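Side-chain contacts in glutaredoxin, CPYC type (Chlamydomonas reinhardtii, PDB 7NCV), which probably acts as a glutathione-dependent disulfide oxidoreductase of the glutaredoxin family, passing electrons through a redox-active cysteine pair: residues T96-K99 with L100-A104; Q39-A42 with G43-T46. All coordinates share one frame; numbering follows the deposited sequence.

Contact 1 of 2, residues T96-K99 with L100-A104; sequences TLEK and LLQEA
Leu-97 and Leu-101 meet on the buried side of helix 96-103, the C-terminal helix of this thioredoxin-fold protein, with CG of Leu-97 lying 4.1 Å from CD1 of Leu-101. The two side chains cross at a slant, one helical turn apart. A chi1 of -70° sets CG of Leu-101 beside its own backbone N, where it approaches the carbonyl O of Leu-97 to 3.2 Å. This apolar seam is closed by Phe-40 of helix 28-41 and Ile-77 of strand 74-77, so that the helix is held against the rest of the domain by Leu-97 and Leu-101.

The other side is polar and looser. CG of Glu-98 and NE2 of Gln-102 are 3.8 Å apart, with the carboxylate and amide planes turned 31° from each other; this is van der Waals contact of the aliphatic stem with the amide. Further round, OE2 of Glu-103 rests against the methylenes of Lys-99, 3.7 Å from CG, while NZ of Lys-99 stays 4.8 Å from that same OE2. These opposite charges are near but not paired, which suggests only a modest electrostatic gain at the solvent-facing surface. An alanine in place of Glu-98, lacking the CG methylene, is likely to leave the amide of Gln-102 without the stem it lies beside and freer to turn.

Beneath both sides runs the regular alpha-helical bonding of residues four apart. At its start, OG1 of Thr-96 is hydrogen-bonded to OD1 of Asn-94. The last bond across the contact is from N of Glu-103 to O of Lys-99, 2.9 Å long, with an N-H...O angle of 163°.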
# COMPACT_ATOMS: atom_id res chain seq x y z
N THR A 96 -1.64 -16.63 -0.30
CA THR A 96 -1.10 -15.91 -1.44
C THR A 96 -0.24 -14.72 -1.05
O THR A 96 0.61 -14.35 -1.88
CB THR A 96 -2.20 -15.45 -2.40
OG1 THR A 96 -3.11 -14.57 -1.72
CG2 THR A 96 -2.91 -16.64 -3.02
N LEU A 97 -0.41 -14.13 0.15
CA LEU A 97 0.43 -12.99 0.52
C LEU A 97 1.85 -13.44 0.64
O LEU A 97 2.75 -12.79 0.08
CB LEU A 97 -0.04 -12.37 1.83
CG LEU A 97 0.77 -11.13 2.23
CD1 LEU A 97 0.67 -10.11 1.07
CD2 LEU A 97 0.16 -10.54 3.47
N GLU A 98 2.08 -14.59 1.27
CA GLU A 98 3.43 -15.15 1.36
C GLU A 98 4.02 -15.37 -0.04
O GLU A 98 5.19 -14.98 -0.31
CB GLU A 98 3.34 -16.48 2.09
CG GLU A 98 4.68 -17.20 2.20
CD GLU A 98 4.64 -18.40 3.10
OE1 GLU A 98 3.56 -19.04 3.22
OE2 GLU A 98 5.68 -18.72 3.69
N LYS A 99 3.25 -15.97 -0.95
CA LYS A 99 3.76 -16.26 -2.28
C LYS A 99 4.08 -14.97 -3.04
O LYS A 99 5.12 -14.88 -3.71
CB LYS A 99 2.74 -17.13 -3.03
CG LYS A 99 3.18 -17.44 -4.45
CD LYS A 99 3.93 -18.72 -4.58
CE LYS A 99 3.35 -19.50 -5.79
NZ LYS A 99 3.86 -20.89 -5.87
N LEU A 100 3.22 -13.95 -2.95
CA LEU A 100 3.49 -12.70 -3.66
C LEU A 100 4.74 -12.04 -3.10
O LEU A 100 5.54 -11.42 -3.85
CB LEU A 100 2.31 -11.74 -3.51
CG LEU A 100 1.04 -12.17 -4.26
CD1 LEU A 100 -0.08 -11.25 -3.88
CD2 LEU A 100 1.28 -12.14 -5.78
N LEU A 101 4.93 -12.13 -1.78
CA LEU A 101 6.13 -11.52 -1.17
C LEU A 101 7.38 -12.24 -1.63
O LEU A 101 8.42 -11.60 -1.87
CB LEU A 101 6.02 -11.54 0.37
CG LEU A 101 4.95 -10.59 0.92
CD1 LEU A 101 4.81 -10.80 2.43
CD2 LEU A 101 5.23 -9.07 0.62
N GLN A 102 7.31 -13.57 -1.74
CA GLN A 102 8.44 -14.33 -2.26
C GLN A 102 8.77 -13.92 -3.69
O GLN A 102 9.95 -13.69 -4.02
CB GLN A 102 8.14 -15.82 -2.16
CG GLN A 102 8.12 -16.30 -0.70
CD GLN A 102 7.44 -17.68 -0.54
OE1 GLN A 102 6.59 -18.07 -1.34
NE2 GLN A 102 7.83 -18.41 0.49
N GLU A 103 7.74 -13.83 -4.54
CA GLU A 103 7.92 -13.47 -5.94
C GLU A 103 8.49 -12.07 -6.07
O GLU A 103 9.29 -11.80 -7.00
CB GLU A 103 6.59 -13.62 -6.67
CG GLU A 103 6.16 -15.13 -6.76
CD GLU A 103 4.80 -15.33 -7.35
OE1 GLU A 103 4.02 -14.35 -7.45
OE2 GLU A 103 4.55 -16.48 -7.74
N ALA A 104 8.17 -11.17 -5.15
CA ALA A 104 8.72 -9.80 -5.12
C ALA A 104 10.14 -9.73 -4.61
O ALA A 104 10.76 -8.64 -4.69
CB ALA A 104 7.86 -8.91 -4.23

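Contact 2 of 2, residues Q39-A42 with G43-T46; sequences QFIA and GKYT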
# COMPACT_ATOMS: atom_id res chain seq x y z
N GLN A 39 2.90 -10.35 9.58
CA GLN A 39 3.06 -11.79 9.78
C GLN A 39 4.28 -12.34 9.05
O GLN A 39 4.79 -13.42 9.44
CB GLN A 39 1.82 -12.55 9.30
CG GLN A 39 0.54 -12.12 9.98
CD GLN A 39 -0.66 -12.93 9.44
OE1 GLN A 39 -1.81 -12.47 9.45
NE2 GLN A 39 -0.39 -14.14 8.95
N PHE A 40 4.74 -11.64 8.01
CA PHE A 40 5.82 -12.12 7.15
C PHE A 40 7.04 -11.22 7.12
O PHE A 40 8.14 -11.75 7.06
CB PHE A 40 5.31 -12.29 5.73
CG PHE A 40 4.11 -13.22 5.67
CD1 PHE A 40 4.29 -14.59 5.74
CD2 PHE A 40 2.82 -12.69 5.62
CE1 PHE A 40 3.15 -15.46 5.73
CE2 PHE A 40 1.72 -13.56 5.61
CZ PHE A 40 1.90 -14.92 5.67
N ILE A 41 6.86 -9.89 7.12
CA ILE A 41 7.98 -8.98 6.86
C ILE A 41 7.87 -7.77 7.78
O ILE A 41 8.11 -6.61 7.37
CB ILE A 41 8.02 -8.54 5.39
CG1 ILE A 41 6.66 -7.97 4.94
CG2 ILE A 41 8.46 -9.71 4.49
CD1 ILE A 41 6.79 -7.21 3.57
N ALA A 42 7.56 -8.02 9.05
CA ALA A 42 7.48 -6.92 9.99
C ALA A 42 8.76 -6.10 9.96
O ALA A 42 9.87 -6.65 10.00
CB ALA A 42 7.27 -7.46 11.42
N GLY A 43 8.57 -4.79 10.00
CA GLY A 43 9.71 -3.85 10.03
C GLY A 43 10.47 -3.69 8.73
O GLY A 43 11.51 -3.04 8.77
N LYS A 44 10.01 -4.22 7.59
CA LYS A 44 10.87 -4.23 6.40
C LYS A 44 10.35 -3.42 5.24
O LYS A 44 11.04 -3.36 4.21
CB LYS A 44 11.11 -5.69 5.96
CG LYS A 44 11.87 -6.55 6.98
CD LYS A 44 12.11 -7.99 6.49
CE LYS A 44 12.91 -8.80 7.47
NZ LYS A 44 13.11 -10.17 6.93
N TYR A 45 9.14 -2.83 5.33
CA TYR A 45 8.47 -2.28 4.17
C TYR A 45 8.06 -0.86 4.45
O TYR A 45 7.84 -0.47 5.61
CB TYR A 45 7.23 -3.10 3.74
CG TYR A 45 6.14 -3.24 4.82
CD1 TYR A 45 6.21 -4.25 5.79
CD2 TYR A 45 5.07 -2.31 4.90
CE1 TYR A 45 5.25 -4.39 6.81
CE2 TYR A 45 4.13 -2.41 5.89
CZ TYR A 45 4.21 -3.46 6.83
OH TYR A 45 3.29 -3.55 7.82
N THR A 46 7.76 -0.16 3.37
CA THR A 46 7.44 1.26 3.43
C THR A 46 5.96 1.49 3.71
O THR A 46 5.09 0.91 3.03
CB THR A 46 7.78 1.94 2.11
OG1 THR A 46 9.20 1.95 2.02
CG2 THR A 46 7.33 3.37 2.11
O HOH W 1 10.80 -11.37 7.26
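Ile-41 lays its CD1 methyl against the Tyr-45 ring, 3.7 Å from the ring atom CD1, and the two side chains cross at about a right angle. The contact spans a type II beta turn, Ile-41 to Lys-44, which leads from the end of helix 28-41 toward strand 46-49 of the thioredoxin-fold sheet. Both side chains have their first torsion in the position between backbone N and carbonyl carbon (chi1 53° for Ile-41, 59° for Tyr-45), which brings CG1 of the isoleucine to 3.8 Å from CD1 of the tyrosine. Val-19 of the neighbouring strand touches both, and OH of Tyr-45 is hydrogen-bonded to OD1 of Asn-38, fixing the far end of the ring back on the helix.

Lys-44, extended from CG to its tip in the conformer described here, one of two, reaches back along the turn. In this state one water accepts from its NZ at 2.6 Å and donates to O of Phe-40 at 2.7 Å.

Gly-43 takes the third place of the turn with a positive phi, where a side chain would run into the carbonyl of Ala-42. The carbonyl O of Ile-41 is used twice. N of Lys-44 donates to it over 3.1 Å with a bent N-H...O angle of 138°, and the Tyr-45 ring brings CD1 to within 3.4 Å of it, the oxygen lying in the ring plane at the edge. One oxygen thus serves both the turn and the aromatic ring, its bent N-H bond supplemented by the weakly polar ring edge.

How the contacts relate
Contact 2 precedes contact 1 along the chain, and their centres lie 12 Å apart, yet the two pack directly together. CD1 of Leu-101 lies 3.7 Å from CB of Phe-40, and CD2 of Leu-101 is 3.8 Å from CD1 of Ile-41, so this leucine meets both residues at the end of helix 28-41. The Phe-40 ring also touches Glu-98, its CE1 3.8 Å from CB of the glutamate. Helix 28-41 begins just after Cys-27 and includes Cys-30, a pair that forms a disulfide in another structure of the protein but not in this reduced one; contact 2 therefore sits at the end away from the cysteines, and helix 96-103 of contact 1 packs on that end. A bound sodium ion lies about 4 Å from the side chain of Tyr-45.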